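Local atomic coordinates of acylphosphatase (Coxiella burnetii, PDB entry 3TRG), a protein that catalyses the hydrolysis of acyl phosphates to a carboxylate and inorganic phosphate. Residues L40-K45 with Y92-R98. Sequence-based numbering, arbitrary orientation.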
ATOM      1  N   LEU A  40      -2.308  -8.342  -3.386  1.00  8.04           N
ATOM      2  CA  LEU A  40      -1.057  -7.606  -3.496  1.00  7.75           C
ATOM      3  C   LEU A  40      -0.089  -8.094  -2.431  1.00  8.70           C
ATOM      4  O   LEU A  40      -0.507  -8.585  -1.375  1.00  9.54           O
ATOM      5  CB  LEU A  40      -1.308  -6.107  -3.309  1.00  7.70           C
ATOM      6  CG  LEU A  40      -2.215  -5.437  -4.345  1.00  7.78           C
ATOM      7  CD1 LEU A  40      -2.534  -4.012  -3.920  1.00  8.47           C
ATOM      8  CD2 LEU A  40      -1.559  -5.464  -5.714  1.00 10.19           C
ATOM      9  N   THR A  41       1.203  -7.953  -2.713  1.00  7.51           N
ATOM     10  CA  THR A  41       2.253  -8.290  -1.759  1.00  8.83           C
ATOM     11  C   THR A  41       3.087  -7.046  -1.459  1.00 10.38           C
ATOM     12  O   THR A  41       2.937  -6.017  -2.115  1.00  9.05           O
ATOM     13  CB  THR A  41       3.164  -9.396  -2.304  1.00 10.63           C
ATOM     14  OG1 THR A  41       3.766  -8.954  -3.528  1.00 10.39           O
ATOM     15  CG2 THR A  41       2.359 -10.664  -2.567  1.00 12.20           C
ATOM     16  N   GLY A  42       3.954  -7.134  -0.458  1.00  7.38           N
ATOM     17  CA  GLY A  42       4.740  -5.982  -0.060  1.00  7.51           C
ATOM     18  C   GLY A  42       4.725  -5.774   1.441  1.00  7.62           C
ATOM     19  O   GLY A  42       4.704  -6.737   2.208  1.00  7.97           O
ATOM     20  N   TRP A  43       4.747  -4.515   1.864  1.00  8.79           N
ATOM     21  CA  TRP A  43       4.830  -4.208   3.290  1.00  7.35           C
ATOM     22  C   TRP A  43       4.308  -2.812   3.612  1.00  8.64           C
ATOM     23  O   TRP A  43       4.194  -1.954   2.730  1.00  7.61           O
ATOM     24  CB  TRP A  43       6.276  -4.353   3.789  1.00  7.13           C
ATOM     25  CG  TRP A  43       7.281  -3.517   3.035  1.00  7.37           C
ATOM     26  CD1 TRP A  43       8.073  -3.924   1.997  1.00  8.58           C
ATOM     27  CD2 TRP A  43       7.598  -2.134   3.265  1.00  6.32           C
ATOM     28  NE1 TRP A  43       8.864  -2.878   1.570  1.00  8.46           N
ATOM     29  CE2 TRP A  43       8.592  -1.772   2.330  1.00  8.90           C
ATOM     30  CE3 TRP A  43       7.141  -1.173   4.169  1.00  6.91           C
ATOM     31  CZ2 TRP A  43       9.134  -0.486   2.274  1.00  9.10           C
ATOM     32  CZ3 TRP A  43       7.683   0.104   4.115  1.00  8.68           C
ATOM     33  CH2 TRP A  43       8.668   0.435   3.173  1.00 10.21           C
ATOM     34  N   VAL A  44       3.992  -2.592   4.883  1.00  7.33           N
ATOM     35  CA  VAL A  44       3.510  -1.290   5.326  1.00  8.06           C
ATOM     36  C   VAL A  44       4.016  -0.984   6.726  1.00 10.73           C
ATOM     37  O   VAL A  44       4.099  -1.870   7.576  1.00  9.03           O
ATOM     38  CB  VAL A  44       1.964  -1.222   5.311  1.00  6.39           C
ATOM     39  CG1 VAL A  44       1.357  -2.278   6.240  1.00  8.41           C
ATOM     40  CG2 VAL A  44       1.485   0.174   5.697  1.00  9.43           C
ATOM     41  N   LYS A  45       4.362   0.271   6.965  1.00  9.98           N
ATOM     42  CA  LYS A  45       4.726   0.686   8.308  1.00 11.27           C
ATOM     43  C   LYS A  45       4.192   2.077   8.603  1.00  8.60           C
ATOM     44  O   LYS A  45       3.793   2.810   7.694  1.00  7.44           O
ATOM     45  CB  LYS A  45       6.241   0.633   8.502  1.00 15.57           C
ATOM     46  CG  LYS A  45       6.992   1.670   7.700  1.00 11.91           C
ATOM     47  CD  LYS A  45       8.504   1.416   7.697  1.00 18.40           C
ATOM     48  CE  LYS A  45       9.174   1.951   8.946  1.00 22.63           C
ATOM     49  NZ  LYS A  45      10.630   2.185   8.718  1.00 24.31           N
ATOM     50  N   TYR A  92       8.045 -10.226  -3.330  1.00 12.37           N
ATOM     51  CA  TYR A  92       7.461 -10.551  -2.030  1.00 12.65           C
ATOM     52  C   TYR A  92       6.466 -11.691  -2.186  1.00 16.38           C
ATOM     53  O   TYR A  92       5.762 -11.769  -3.192  1.00 18.05           O
ATOM     54  CB  TYR A  92       6.727  -9.345  -1.448  1.00 10.22           C
ATOM     55  CG  TYR A  92       7.624  -8.166  -1.170  1.00 11.25           C
ATOM     56  CD1 TYR A  92       8.387  -8.115  -0.013  1.00 14.30           C
ATOM     57  CD2 TYR A  92       7.712  -7.111  -2.063  1.00 10.23           C
ATOM     58  CE1 TYR A  92       9.216  -7.043   0.247  1.00 16.17           C
ATOM     59  CE2 TYR A  92       8.537  -6.037  -1.813  1.00 12.77           C
ATOM     60  CZ  TYR A  92       9.286  -6.008  -0.657  1.00 13.47           C
ATOM     61  OH  TYR A  92      10.112  -4.943  -0.397  1.00 16.03           O
ATOM     62  N   SER A  93       6.391 -12.557  -1.183  1.00 17.64           N
ATOM     63  CA  SER A  93       5.456 -13.675  -1.220  1.00 21.33           C
ATOM     64  C   SER A  93       4.151 -13.346  -0.501  1.00 19.99           C
ATOM     65  O   SER A  93       3.136 -14.007  -0.706  1.00 17.56           O
ATOM     66  CB  SER A  93       6.088 -14.932  -0.614  1.00 21.76           C
ATOM     67  OG  SER A  93       6.557 -14.690   0.702  1.00 28.67           O
ATOM     68  N   ASP A  94       4.183 -12.314   0.335  1.00  8.81           N
ATOM     69  CA  ASP A  94       3.012 -11.933   1.107  1.00  9.26           C
ATOM     70  C   ASP A  94       3.029 -10.447   1.388  1.00  8.26           C
ATOM     71  O   ASP A  94       3.912  -9.727   0.917  1.00  8.23           O
ATOM     72  CB  ASP A  94       2.958 -12.702   2.426  1.00 12.61           C
ATOM     73  CG  ASP A  94       4.226 -12.550   3.248  1.00 19.42           C
ATOM     74  OD1 ASP A  94       5.016 -11.620   2.979  1.00 17.89           O
ATOM     75  OD2 ASP A  94       4.432 -13.367   4.174  1.00 25.40           O
ATOM     76  N   PHE A  95       2.047  -9.989   2.155  1.00 10.83           N
ATOM     77  CA  PHE A  95       2.005  -8.592   2.567  1.00  9.20           C
ATOM     78  C   PHE A  95       2.105  -8.526   4.083  1.00  9.90           C
ATOM     79  O   PHE A  95       1.291  -9.117   4.789  1.00 11.32           O
ATOM     80  CB  PHE A  95       0.732  -7.899   2.071  1.00  9.64           C
ATOM     81  CG  PHE A  95       0.874  -6.405   1.968  1.00  7.92           C
ATOM     82  CD1 PHE A  95       0.906  -5.625   3.112  1.00  7.26           C
ATOM     83  CD2 PHE A  95       1.026  -5.793   0.738  1.00 10.33           C
ATOM     84  CE1 PHE A  95       1.064  -4.246   3.028  1.00  7.93           C
ATOM     85  CE2 PHE A  95       1.185  -4.422   0.643  1.00  9.91           C
ATOM     86  CZ  PHE A  95       1.205  -3.647   1.787  1.00  8.87           C
ATOM     87  N   ARG A  96       3.118  -7.823   4.578  1.00  8.51           N
ATOM     88  CA  ARG A  96       3.394  -7.820   6.009  1.00 10.13           C
ATOM     89  C   ARG A  96       3.387  -6.427   6.602  1.00 10.32           C
ATOM     90  O   ARG A  96       3.745  -5.457   5.936  1.00 11.43           O
ATOM     91  CB  ARG A  96       4.758  -8.444   6.278  1.00 12.98           C
ATOM     92  CG  ARG A  96       4.870  -9.906   5.904  1.00 15.82           C
ATOM     93  CD  ARG A  96       6.186 -10.463   6.409  1.00 23.90           C
ATOM     94  NE  ARG A  96       6.409 -11.839   5.977  1.00 31.42           N
ATOM     95  CZ  ARG A  96       7.462 -12.566   6.339  1.00 39.97           C
ATOM     96  NH1 ARG A  96       8.381 -12.046   7.145  1.00 41.08           N
ATOM     97  NH2 ARG A  96       7.593 -13.811   5.899  1.00 43.06           N
ATOM     98  N   VAL A  97       3.003  -6.325   7.869  1.00 10.03           N
ATOM     99  CA  VAL A  97       3.275  -5.099   8.606  1.00 10.85           C
ATOM    100  C   VAL A  97       4.734  -5.084   9.054  1.00 11.70           C
ATOM    101  O   VAL A  97       5.323  -6.133   9.338  1.00 13.96           O
ATOM    102  CB  VAL A  97       2.339  -4.908   9.815  1.00 12.22           C
ATOM    103  CG1 VAL A  97       0.890  -4.910   9.357  1.00  9.21           C
ATOM    104  CG2 VAL A  97       2.581  -5.984  10.864  1.00 16.19           C
ATOM    105  N   ARG A  98       5.320  -3.893   9.076  1.00  8.58           N
ATOM    106  CA  ARG A  98       6.676  -3.708   9.573  1.00  9.08           C
ATOM    107  C   ARG A  98       6.697  -2.644  10.655  1.00 13.36           C
ATOM    108  O   ARG A  98       7.765  -2.280  11.139  1.00 18.57           O
ATOM    109  CB  ARG A  98       7.627  -3.310   8.448  1.00  8.93           C
ATOM    110  CG  ARG A  98       7.928  -4.426   7.485  1.00  9.46           C
ATOM    111  CD  ARG A  98       8.921  -3.976   6.426  1.00  8.84           C
ATOM    112  NE  ARG A  98       9.232  -5.078   5.526  1.00 10.88           N
ATOM    113  CZ  ARG A  98      10.069  -4.992   4.500  1.00  7.76           C
ATOM    114  NH1 ARG A  98      10.691  -3.849   4.238  1.00 10.64           N
ATOM    115  NH2 ARG A  98      10.288  -6.056   3.737  1.00 15.04           N
ATOM    116  OXT ARG A  98       5.654  -2.130  11.058  1.00 13.95           O
TER
HETATM  117  O   HOH W   1       6.043  -9.662  -5.185  0.87 20.73           O
HETATM  118  O   HOH W   2       6.322  -8.978   2.779  0.86  9.54           O
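Gly42 and Val44 pair in parallel with the C-terminal strand 95-97, an edge strand of the 4-1-3-2-5 sheet of the acylphosphatase ferredoxin-like fold. Four backbone hydrogen bonds run between segments 40-45 and 92-98, the end ones, Gly42 N to Asp94 O (2.9 Å) and Arg98 N to Val44 O (2.8 Å), reaching just beyond the short strand. On the face bearing Trp43, the Arg98 guanidinium lies flat on the indole, planes 4° apart, with CZ 3.6 Å from the five-membered ring centroid in a cation-pi stack. The Arg98 chain, extended from CG to NE, brings this group over the ring. At the indole edge, Trp43 NE1 donates a weak, bent hydrogen bond to Tyr92 OH (3.1 Å, 124°), a hydroxyl whose stronger hydrogen-bond partner is Glu90 OE1. The Tyr92 ring in turn covers Gly42 CA, a CH-pi contact with CA 4.0 Å from the ring centroid. On the opposite face, turned to helix 27-37, the Phe95 ring spreads beneath the Gly42-Trp43 peptide, and Val44 CG1 meets its edge at CE1 (3.8 Å). Farther out, the terminal carboxylate of Arg98 forms a salt bridge with Arg28, a predicted active-site residue, through OXT, which also lies 3.8 Å from Lys45 CB.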